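Local coordinates for putative branched-chain amino acid ABC transporter (Chromobacterium violaceum, PDB 4PYR), which is probably a periplasmic-binding-protein-like lipoprotein of the LppC family that binds glutathione and may regulate an enzyme, at residues Glu109-Asp120 with Pro198-Asn206; Gly216-Met227 with Glu291-Met299. All coordinates share one frame; numbering follows the deposited sequence. Where two conformers were deposited one is given.

Contact 1: Glu109-Asp120 with Pro198-Asn206; sequences EARQLARLMRDD and PVYGTSQLN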
loop_
_atom_site.group_PDB
_atom_site.type_symbol
_atom_site.label_atom_id
_atom_site.label_comp_id
_atom_site.label_asym_id
_atom_site.label_seq_id
_atom_site.Cartn_x
_atom_site.Cartn_y
_atom_site.Cartn_z
ATOM N N GLU A 109 -5.223 4.600 1.073
ATOM C CA GLU A 109 -4.952 5.672 0.145
ATOM C C GLU A 109 -6.207 6.533 -0.069
ATOM O O GLU A 109 -6.133 7.767 -0.133
ATOM C CB GLU A 109 -4.448 5.090 -1.172
ATOM C CG GLU A 109 -3.133 4.347 -1.030
ATOM C CD GLU A 109 -2.488 3.988 -2.348
ATOM O OE1 GLU A 109 -3.002 4.476 -3.371
ATOM O OE2 GLU A 109 -1.452 3.287 -2.318
ATOM N N ALA A 110 -7.383 5.891 -0.080
ATOM C CA ALA A 110 -8.627 6.649 -0.243
ATOM C C ALA A 110 -8.822 7.597 0.912
ATOM O O ALA A 110 -9.229 8.732 0.707
ATOM C CB ALA A 110 -9.811 5.710 -0.362
ATOM N N ARG A 111 -8.543 7.114 2.140
ATOM C CA ARG A 111 -8.725 7.961 3.298
ATOM C C ARG A 111 -7.793 9.172 3.220
ATOM O O ARG A 111 -8.186 10.316 3.468
ATOM C CB ARG A 111 -8.437 7.152 4.551
ATOM C CG ARG A 111 -9.543 6.198 4.913
ATOM C CD ARG A 111 -9.313 5.721 6.347
ATOM N NE ARG A 111 -8.406 4.584 6.333
ATOM C CZ ARG A 111 -8.787 3.342 6.022
ATOM N NH1 ARG A 111 -10.063 3.062 5.732
ATOM N NH2 ARG A 111 -7.892 2.373 6.020
ATOM N N GLN A 112 -6.529 8.928 2.913
ATOM C CA GLN A 112 -5.624 10.009 2.733
ATOM C C GLN A 112 -6.003 10.997 1.669
ATOM O O GLN A 112 -5.866 12.197 1.885
ATOM C CB GLN A 112 -4.273 9.465 2.444
ATOM C CG GLN A 112 -3.660 8.907 3.717
ATOM C CD GLN A 112 -2.296 8.417 3.385
ATOM O OE1 GLN A 112 -1.427 9.224 2.988
ATOM N NE2 GLN A 112 -2.107 7.086 3.436
ATOM N N LEU A 113 -6.514 10.498 0.547
ATOM C CA LEU A 113 -6.910 11.407 -0.496
ATOM C C LEU A 113 -7.999 12.386 -0.019
ATOM O O LEU A 113 -7.960 13.565 -0.337
ATOM C CB LEU A 113 -7.400 10.636 -1.712
ATOM C CG LEU A 113 -7.540 11.492 -2.959
ATOM C CD1 LEU A 113 -6.173 11.929 -3.451
ATOM C CD2 LEU A 113 -8.309 10.674 -3.985
ATOM N N ALA A 114 -8.945 11.891 0.774
ATOM C CA ALA A 114 -9.930 12.769 1.341
ATOM C C ALA A 114 -9.269 13.813 2.214
ATOM O O ALA A 114 -9.640 14.966 2.153
ATOM C CB ALA A 114 -10.951 11.980 2.139
ATOM N N ARG A 115 -8.324 13.399 3.071
ATOM C CA ARG A 115 -7.595 14.351 3.880
ATOM C C ARG A 115 -6.789 15.381 3.073
ATOM O O ARG A 115 -6.789 16.568 3.423
ATOM C CB ARG A 115 -6.725 13.591 4.901
ATOM C CG ARG A 115 -7.573 12.782 5.887
ATOM C CD ARG A 115 -6.784 12.356 7.108
ATOM N NE ARG A 115 -5.847 11.282 6.812
ATOM C CZ ARG A 115 -6.129 9.977 6.922
ATOM N NH1 ARG A 115 -7.331 9.555 7.305
ATOM N NH2 ARG A 115 -5.196 9.081 6.627
ATOM N N LEU A 116 -6.162 14.936 1.979
ATOM C CA LEU A 116 -5.407 15.833 1.076
ATOM C C LEU A 116 -6.324 16.889 0.498
ATOM O O LEU A 116 -5.995 18.089 0.422
ATOM C CB LEU A 116 -4.729 15.080 -0.092
ATOM C CG LEU A 116 -4.085 15.931 -1.216
ATOM C CD1 LEU A 116 -2.945 16.790 -0.704
ATOM C CD2 LEU A 116 -3.602 15.022 -2.332
HETATM N N MSE A 117 -7.492 16.432 0.063
HETATM C CA MSE A 117 -8.400 17.362 -0.539
HETATM C C MSE A 117 -8.956 18.365 0.410
HETATM O O MSE A 117 -9.178 19.529 0.046
HETATM C CB MSE A 117 -9.443 16.545 -1.240
HETATM C CG MSE A 117 -8.930 15.972 -2.570
HETATM SE SE MSE A 117 -10.173 14.744 -3.437
HETATM C CE MSE A 117 -11.168 16.150 -4.398
ATOM N N ARG A 118 -9.198 17.956 1.657
ATOM C CA ARG A 118 -9.538 18.906 2.693
ATOM C C ARG A 118 -8.443 19.935 2.923
ATOM O O ARG A 118 -8.697 21.134 2.982
ATOM C CB ARG A 118 -9.818 18.151 3.987
ATOM C CG ARG A 118 -11.157 17.476 3.970
ATOM C CD ARG A 118 -12.240 18.528 3.946
ATOM N NE ARG A 118 -12.564 19.044 5.274
ATOM C CZ ARG A 118 -13.659 19.756 5.521
ATOM N NH1 ARG A 118 -14.501 19.990 4.518
ATOM N NH2 ARG A 118 -13.921 20.196 6.734
ATOM N N ASP A 119 -7.211 19.464 3.025
ATOM C CA ASP A 119 -6.089 20.379 3.158
ATOM C C ASP A 119 -6.023 21.414 2.042
ATOM O O ASP A 119 -5.712 22.587 2.280
ATOM C CB ASP A 119 -4.769 19.649 3.175
ATOM C CG ASP A 119 -3.692 20.516 3.761
ATOM O OD1 ASP A 119 -3.932 21.100 4.856
ATOM O OD2 ASP A 119 -2.650 20.660 3.099
ATOM N N ASP A 120 -6.337 20.952 0.828
ATOM C CA ASP A 120 -6.361 21.805 -0.373
ATOM C C ASP A 120 -7.650 22.661 -0.498
ATOM O O ASP A 120 -7.911 23.214 -1.563
ATOM C CB ASP A 120 -6.246 20.948 -1.657
ATOM C CG ASP A 120 -4.851 20.384 -1.927
ATOM O OD1 ASP A 120 -3.902 20.752 -1.211
ATOM O OD2 ASP A 120 -4.707 19.580 -2.928
ATOM N N PRO A 198 -9.765 20.890 -10.788
ATOM C CA PRO A 198 -8.814 19.995 -10.137
ATOM C C PRO A 198 -9.333 18.564 -10.046
ATOM O O PRO A 198 -10.478 18.347 -9.626
ATOM C CB PRO A 198 -8.692 20.594 -8.744
ATOM C CG PRO A 198 -9.085 22.009 -8.865
ATOM C CD PRO A 198 -10.094 22.062 -9.962
ATOM N N VAL A 199 -8.506 17.598 -10.434
ATOM C CA VAL A 199 -8.858 16.200 -10.443
ATOM C C VAL A 199 -7.796 15.461 -9.622
ATOM O O VAL A 199 -6.601 15.703 -9.773
ATOM C CB VAL A 199 -8.947 15.629 -11.877
ATOM C CG1 VAL A 199 -9.266 14.137 -11.850
ATOM C CG2 VAL A 199 -10.000 16.414 -12.668
ATOM N N TYR A 200 -8.265 14.591 -8.731
ATOM C CA TYR A 200 -7.437 13.838 -7.831
ATOM C C TYR A 200 -7.698 12.354 -7.926
ATOM O O TYR A 200 -8.827 11.925 -8.194
ATOM C CB TYR A 200 -7.811 14.231 -6.406
ATOM C CG TYR A 200 -7.474 15.631 -6.006
ATOM C CD1 TYR A 200 -8.271 16.716 -6.390
ATOM C CD2 TYR A 200 -6.360 15.884 -5.207
ATOM C CE1 TYR A 200 -7.970 17.997 -6.001
ATOM C CE2 TYR A 200 -6.064 17.155 -4.762
ATOM C CZ TYR A 200 -6.837 18.227 -5.156
ATOM O OH TYR A 200 -6.545 19.523 -4.718
ATOM N N GLY A 201 -6.686 11.555 -7.685
ATOM C CA GLY A 201 -6.837 10.110 -7.579
ATOM C C GLY A 201 -5.816 9.526 -6.590
ATOM O O GLY A 201 -4.948 10.215 -6.077
ATOM N N THR A 202 -5.928 8.223 -6.390
ATOM C CA THR A 202 -4.973 7.447 -5.657
ATOM C C THR A 202 -3.959 6.833 -6.618
ATOM O O THR A 202 -3.977 7.118 -7.819
ATOM C CB THR A 202 -5.640 6.333 -4.826
ATOM O OG1 THR A 202 -6.255 5.377 -5.710
ATOM C CG2 THR A 202 -6.689 6.898 -3.973
ATOM N N SER A 203 -3.105 5.943 -6.113
ATOM C CA SER A 203 -2.085 5.330 -6.922
ATOM C C SER A 203 -2.697 4.395 -7.962
ATOM O O SER A 203 -1.981 3.923 -8.794
ATOM C CB SER A 203 -1.077 4.566 -6.048
ATOM O OG SER A 203 -1.630 3.407 -5.458
ATOM N N GLN A 204 -3.999 4.095 -7.826
ATOM C CA GLN A 204 -4.787 3.410 -8.848
ATOM C C GLN A 204 -4.498 3.994 -10.240
ATOM O O GLN A 204 -4.433 3.245 -11.226
ATOM C CB GLN A 204 -6.293 3.521 -8.492
ATOM C CG GLN A 204 -7.273 2.885 -9.478
ATOM C CD GLN A 204 -8.705 3.215 -9.109
ATOM O OE1 GLN A 204 -9.018 4.351 -8.692
ATOM N NE2 GLN A 204 -9.591 2.238 -9.272
ATOM N N LEU A 205 -4.304 5.310 -10.312
ATOM C CA LEU A 205 -4.099 5.987 -11.620
ATOM C C LEU A 205 -2.702 5.966 -12.159
ATOM O O LEU A 205 -2.487 6.255 -13.346
ATOM C CB LEU A 205 -4.569 7.435 -11.519
ATOM C CG LEU A 205 -6.025 7.554 -11.077
ATOM C CD1 LEU A 205 -6.394 9.009 -11.066
ATOM C CD2 LEU A 205 -6.968 6.760 -11.971
ATOM N N ASN A 206 -1.733 5.644 -11.303
ATOM C CA ASN A 206 -0.334 5.650 -11.683
ATOM C C ASN A 206 0.080 4.231 -12.026
ATOM O O ASN A 206 0.497 3.419 -11.204
ATOM C CB ASN A 206 0.518 6.257 -10.542
ATOM C CG ASN A 206 1.975 6.440 -10.934
ATOM O OD1 ASN A 206 2.314 6.458 -12.129
ATOM N ND2 ASN A 206 2.860 6.601 -9.936
#
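Glu-109 meets Ser-203 through its carboxylate. OE1 accepts two bonds. The Ser-203 N comes nearly along the C-O axis, with Ser-203 N to Glu-109 OE1 at 3.1 Å and an N-H...O angle of 158°. The Ser-203 hydroxyl donates to the syn lone pair, Ser-203 OG to Glu-109 OE1 2.7 Å. The extended chain beyond CG carries the carboxylate out to the start of the 3-10 segment 203-205. OE2 forms a salt bridge with Arg-292, so both oxygens are held and the group is probably charged. Closer to the helix, Glu-109 CB lies 4.0 Å from Thr-202 CG2.

One turn on, Leu-113 spreads its two methyls along the strand backbone. Leu-113 CD1 sits 3.4 Å from Gly-201 O, and CD2 packs on the Gly-201 main chain and the Thr-202 methyl. This is helix-on-sheet packing in a periplasmic-binding-protein-like domain. Helical residues 109-119 run roughly antiparallel to strand 199-201, with axes 9.4 Å apart.

Leu-116 reaches the rim of the Tyr-200 ring with CD2, near the ring plane. Met-117, a selenomethionine, takes a face of the same ring. Met-117 CG stands over the centre, 3.6 Å from the Tyr-200 centroid, in a CH-pi contact. The chain bends at chi3 (87°), which brings CE back to Tyr-200 CD1. SE lies obliquely to the ring, a Met-aromatic contact. Helix 133-150 touches Met-117 too, through Phe-142.

Asp-120 is the first residue past the helix. Asp-120 OD2 accepts the Tyr-200 hydroxyl, OH to OD2 2.6 Å, on the anti side. The carboxylate and ring planes are 46° apart. Arg-122 NE also bonds to Tyr-200 OH.

Contact 2: Gly216-Met227 with Glu291-Met299; sequences GVRFIDMPWFLM and ERQLPAGVM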
loop_
_atom_site.group_PDB
_atom_site.type_symbol
_atom_site.label_atom_id
_atom_site.label_comp_id
_atom_site.label_asym_id
_atom_site.label_seq_id
_atom_site.Cartn_x
_atom_site.Cartn_y
_atom_site.Cartn_z
ATOM N N GLY A 216 -1.719 16.259 -15.252
ATOM C CA GLY A 216 -2.288 17.269 -14.360
ATOM C C GLY A 216 -3.134 16.734 -13.223
ATOM O O GLY A 216 -3.476 17.482 -12.317
ATOM N N VAL A 217 -3.485 15.449 -13.247
ATOM C CA VAL A 217 -4.212 14.857 -12.146
ATOM C C VAL A 217 -3.289 14.817 -10.941
ATOM O O VAL A 217 -2.135 14.392 -11.033
ATOM C CB VAL A 217 -4.679 13.446 -12.496
ATOM C CG1 VAL A 217 -5.272 12.746 -11.272
ATOM C CG2 VAL A 217 -5.719 13.515 -13.648
ATOM N N ARG A 218 -3.833 15.230 -9.805
ATOM C CA ARG A 218 -3.078 15.211 -8.556
ATOM C C ARG A 218 -3.332 13.836 -7.921
ATOM O O ARG A 218 -4.447 13.334 -7.890
ATOM C CB ARG A 218 -3.548 16.320 -7.616
ATOM C CG ARG A 218 -3.361 17.731 -8.161
ATOM C CD ARG A 218 -3.583 18.814 -7.104
ATOM N NE ARG A 218 -3.099 20.126 -7.521
ATOM C CZ ARG A 218 -1.832 20.520 -7.444
ATOM N NH1 ARG A 218 -0.892 19.710 -6.971
ATOM N NH2 ARG A 218 -1.484 21.725 -7.877
ATOM N N PHE A 219 -2.281 13.172 -7.484
ATOM C CA PHE A 219 -2.469 11.848 -6.905
ATOM C C PHE A 219 -1.466 11.626 -5.773
ATOM O O PHE A 219 -0.579 12.428 -5.551
ATOM C CB PHE A 219 -2.339 10.793 -8.010
ATOM C CG PHE A 219 -0.936 10.586 -8.506
ATOM C CD1 PHE A 219 -0.325 11.518 -9.315
ATOM C CD2 PHE A 219 -0.223 9.439 -8.164
ATOM C CE1 PHE A 219 0.973 11.342 -9.748
ATOM C CE2 PHE A 219 1.061 9.229 -8.647
ATOM C CZ PHE A 219 1.672 10.190 -9.408
ATOM N N ILE A 220 -1.713 10.567 -5.008
ATOM C CA ILE A 220 -0.797 10.160 -3.950
ATOM C C ILE A 220 -0.224 8.812 -4.292
ATOM O O ILE A 220 -0.891 7.955 -4.880
ATOM C CB ILE A 220 -1.479 10.163 -2.545
ATOM C CG1 ILE A 220 -2.730 9.300 -2.527
ATOM C CG2 ILE A 220 -1.856 11.597 -2.148
ATOM C CD1 ILE A 220 -3.327 9.163 -1.138
ATOM N N ASP A 221 1.047 8.634 -3.959
ATOM C CA ASP A 221 1.728 7.383 -4.190
ATOM C C ASP A 221 3.001 7.361 -3.342
ATOM O O ASP A 221 3.295 8.314 -2.639
ATOM C CB ASP A 221 2.074 7.218 -5.699
ATOM C CG ASP A 221 2.146 5.765 -6.159
ATOM O OD1 ASP A 221 2.241 4.841 -5.356
ATOM O OD2 ASP A 221 2.090 5.538 -7.405
HETATM N N MSE A 222 3.742 6.286 -3.441
HETATM C CA MSE A 222 4.965 6.097 -2.717
HETATM C C MSE A 222 6.042 7.116 -2.973
HETATM O O MSE A 222 6.270 7.510 -4.106
HETATM C CB MSE A 222 5.591 4.784 -3.130
HETATM C CG MSE A 222 4.690 3.610 -2.832
HETATM SE SE MSE A 222 5.782 2.018 -3.149
HETATM C CE MSE A 222 4.407 0.824 -2.359
ATOM N N PRO A 223 6.778 7.522 -1.925
ATOM C CA PRO A 223 8.048 8.265 -2.115
ATOM C C PRO A 223 8.964 7.604 -3.134
ATOM O O PRO A 223 9.666 8.312 -3.902
ATOM C CB PRO A 223 8.683 8.228 -0.713
ATOM C CG PRO A 223 7.503 8.180 0.167
ATOM C CD PRO A 223 6.498 7.269 -0.499
ATOM N N TRP A 224 8.920 6.275 -3.188
ATOM C CA TRP A 224 9.744 5.527 -4.118
ATOM C C TRP A 224 9.606 6.050 -5.573
ATOM O O TRP A 224 10.604 6.055 -6.333
ATOM C CB TRP A 224 9.376 4.048 -4.045
ATOM C CG TRP A 224 10.260 3.169 -4.872
ATOM C CD1 TRP A 224 9.908 2.456 -5.986
ATOM C CD2 TRP A 224 11.629 2.864 -4.614
ATOM N NE1 TRP A 224 10.991 1.739 -6.446
ATOM C CE2 TRP A 224 12.057 1.967 -5.614
ATOM C CE3 TRP A 224 12.542 3.280 -3.656
ATOM C CZ2 TRP A 224 13.358 1.504 -5.683
ATOM C CZ3 TRP A 224 13.829 2.796 -3.723
ATOM C CH2 TRP A 224 14.214 1.925 -4.708
ATOM N N PHE A 225 8.388 6.450 -5.944
ATOM C CA PHE A 225 8.123 7.030 -7.267
ATOM C C PHE A 225 8.165 8.560 -7.274
ATOM O O PHE A 225 8.627 9.184 -8.248
ATOM C CB PHE A 225 6.728 6.585 -7.774
ATOM C CG PHE A 225 6.551 5.083 -7.849
ATOM C CD1 PHE A 225 7.355 4.302 -8.617
ATOM C CD2 PHE A 225 5.555 4.476 -7.128
ATOM C CE1 PHE A 225 7.168 2.931 -8.684
ATOM C CE2 PHE A 225 5.385 3.107 -7.151
ATOM C CZ PHE A 225 6.174 2.336 -7.944
ATOM N N LEU A 226 7.643 9.197 -6.235
ATOM C CA LEU A 226 7.385 10.632 -6.271
ATOM C C LEU A 226 8.495 11.530 -5.689
ATOM O O LEU A 226 8.434 12.739 -5.878
ATOM C CB LEU A 226 6.071 10.942 -5.553
ATOM C CG LEU A 226 4.839 10.331 -6.188
ATOM C CD1 LEU A 226 3.611 10.657 -5.373
ATOM C CD2 LEU A 226 4.692 10.806 -7.629
HETATM N N MSE A 227 9.430 10.955 -4.928
HETATM C CA MSE A 227 10.411 11.749 -4.193
HETATM C C MSE A 227 11.781 11.170 -4.414
HETATM O O MSE A 227 12.347 10.539 -3.535
HETATM C CB MSE A 227 10.019 11.690 -2.711
HETATM C CG MSE A 227 8.720 12.427 -2.462
HETATM SE SE MSE A 227 8.365 12.405 -0.507
HETATM C CE MSE A 227 9.846 13.553 0.101
ATOM N N GLU A 291 0.413 1.933 9.195
ATOM C CA GLU A 291 -0.246 2.728 8.204
ATOM C C GLU A 291 0.765 3.591 7.457
ATOM O O GLU A 291 1.839 3.887 7.972
ATOM C CB GLU A 291 -1.408 3.498 8.797
ATOM C CG GLU A 291 -2.414 2.566 9.476
ATOM C CD GLU A 291 -3.504 3.293 10.226
ATOM O OE1 GLU A 291 -3.317 4.501 10.550
ATOM O OE2 GLU A 291 -4.549 2.639 10.495
ATOM N N ARG A 292 0.440 3.896 6.207
ATOM C CA ARG A 292 1.348 4.517 5.268
ATOM C C ARG A 292 0.827 5.872 4.855
ATOM O O ARG A 292 -0.210 5.970 4.186
ATOM C CB ARG A 292 1.461 3.730 3.960
ATOM C CG ARG A 292 2.150 2.394 3.957
ATOM C CD ARG A 292 2.419 1.978 2.524
ATOM N NE ARG A 292 1.195 1.885 1.766
ATOM C CZ ARG A 292 1.003 2.300 0.499
ATOM N NH1 ARG A 292 1.947 2.916 -0.192
ATOM N NH2 ARG A 292 -0.175 2.115 -0.041
ATOM N N GLN A 293 1.579 6.905 5.198
ATOM C CA GLN A 293 1.225 8.285 4.889
ATOM C C GLN A 293 2.000 8.653 3.638
ATOM O O GLN A 293 3.220 8.505 3.592
ATOM C CB GLN A 293 1.615 9.168 6.043
ATOM C CG GLN A 293 0.711 10.331 6.326
ATOM C CD GLN A 293 1.143 11.064 7.570
ATOM O OE1 GLN A 293 0.380 11.185 8.564
ATOM N NE2 GLN A 293 2.406 11.474 7.581
ATOM N N LEU A 294 1.292 9.122 2.612
ATOM C CA LEU A 294 1.881 9.252 1.286
ATOM C C LEU A 294 1.983 10.715 0.853
ATOM O O LEU A 294 1.071 11.506 1.109
ATOM C CB LEU A 294 1.033 8.549 0.229
ATOM C CG LEU A 294 0.827 7.048 0.406
ATOM C CD1 LEU A 294 -0.039 6.560 -0.745
ATOM C CD2 LEU A 294 2.132 6.294 0.448
ATOM N N PRO A 295 3.046 11.038 0.107
ATOM C CA PRO A 295 3.196 12.333 -0.532
ATOM C C PRO A 295 2.271 12.452 -1.786
ATOM O O PRO A 295 1.794 11.445 -2.355
ATOM C CB PRO A 295 4.663 12.331 -0.949
ATOM C CG PRO A 295 4.943 10.894 -1.236
ATOM C CD PRO A 295 4.137 10.123 -0.238
ATOM N N ALA A 296 2.017 13.692 -2.168
ATOM C CA ALA A 296 1.247 13.988 -3.358
ATOM C C ALA A 296 2.166 14.271 -4.506
ATOM O O ALA A 296 3.278 14.710 -4.347
ATOM C CB ALA A 296 0.343 15.174 -3.131
ATOM N N GLY A 297 1.635 14.018 -5.686
ATOM C CA GLY A 297 2.307 14.211 -6.943
ATOM C C GLY A 297 1.326 14.691 -7.968
ATOM O O GLY A 297 0.127 14.773 -7.703
ATOM N N VAL A 298 1.846 15.044 -9.145
ATOM C CA VAL A 298 1.024 15.465 -10.253
ATOM C C VAL A 298 1.445 14.606 -11.418
ATOM O O VAL A 298 2.638 14.511 -11.722
ATOM C CB VAL A 298 1.199 16.981 -10.567
ATOM C CG1 VAL A 298 0.485 17.365 -11.842
ATOM C CG2 VAL A 298 0.671 17.836 -9.430
HETATM N N MSE A 299 0.471 13.961 -12.054
HETATM C CA MSE A 299 0.740 13.065 -13.199
HETATM C C MSE A 299 1.440 13.815 -14.318
HETATM O O MSE A 299 1.039 14.926 -14.667
HETATM C CB MSE A 299 -0.579 12.475 -13.718
HETATM C CG MSE A 299 -1.249 11.436 -12.797
HETATM SE SE MSE A 299 -0.250 9.738 -12.541
HETATM C CE MSE A 299 -0.557 8.982 -14.339
HETATM O O HOH W 1 -0.702 17.037 -5.981
HETATM O O HOH W 2 1.186 3.562 -3.097
#
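Met-299, a selenomethionine with two conformers, in the one described folds its side chain over Phe-219. Met-299 CB lies 3.6 Å from Val-217 O, the carbonyl that also accepts a bond from Met-299 N. Met-299 CG touches that oxygen and reaches Phe-219 CD1 at 3.6 Å. The bend at chi2 (-66°) turns SE over one face of the Phe-219 ring, 3.7 Å from its centroid and offset toward the rim. In this conformer it is a Met-aromatic contact. The two side chains cross at about a right angle.

The backbones beneath form an antiparallel pair in the mixed sheet, strand 218-220 beside strand 290-298. Phe-219 and Gly-297 are a hydrogen-bonded pair: Phe-219 N to Gly-297 O is 2.9 Å and Gly-297 N to Phe-219 O is 2.7 Å. Leu-226 CD1 packs near Gly-297 N. Arg-218 NH1 reaches Gly-297 O through a water.

The pairing ends in a weak bond from Asp-221 N to Pro-295 O. Pro-295 CD packs on Pro-223 CD at 3.7 Å, and Pro-295 CB meets Met-227 SE. Another water joins Asp-221 OD1 to Arg-292 NH1, while Arg-292 NH2 holds Glu-109 in a salt bridge.

Overall arrangement
The centres of the two contacts are about 9 Å apart. Along the chain, both segments of contact 1 precede those of contact 2. Both belong to the mixed sheet, where strand 199-201 lies parallel to strand 218-220, and strand 290-298 follows antiparallel. Helix 106-119 packs over this part of the sheet and touches both contacts. Gln-112 OE1 of contact 1 bonds to Leu-294 N of contact 2. Strand 290-298 sits between strand 218-220, from far earlier in the chain, and strand 280-284, just before it. Bound glutathione lies about 9 Å from the side chain of Glu-109 and about 8 Å from that of Met-222.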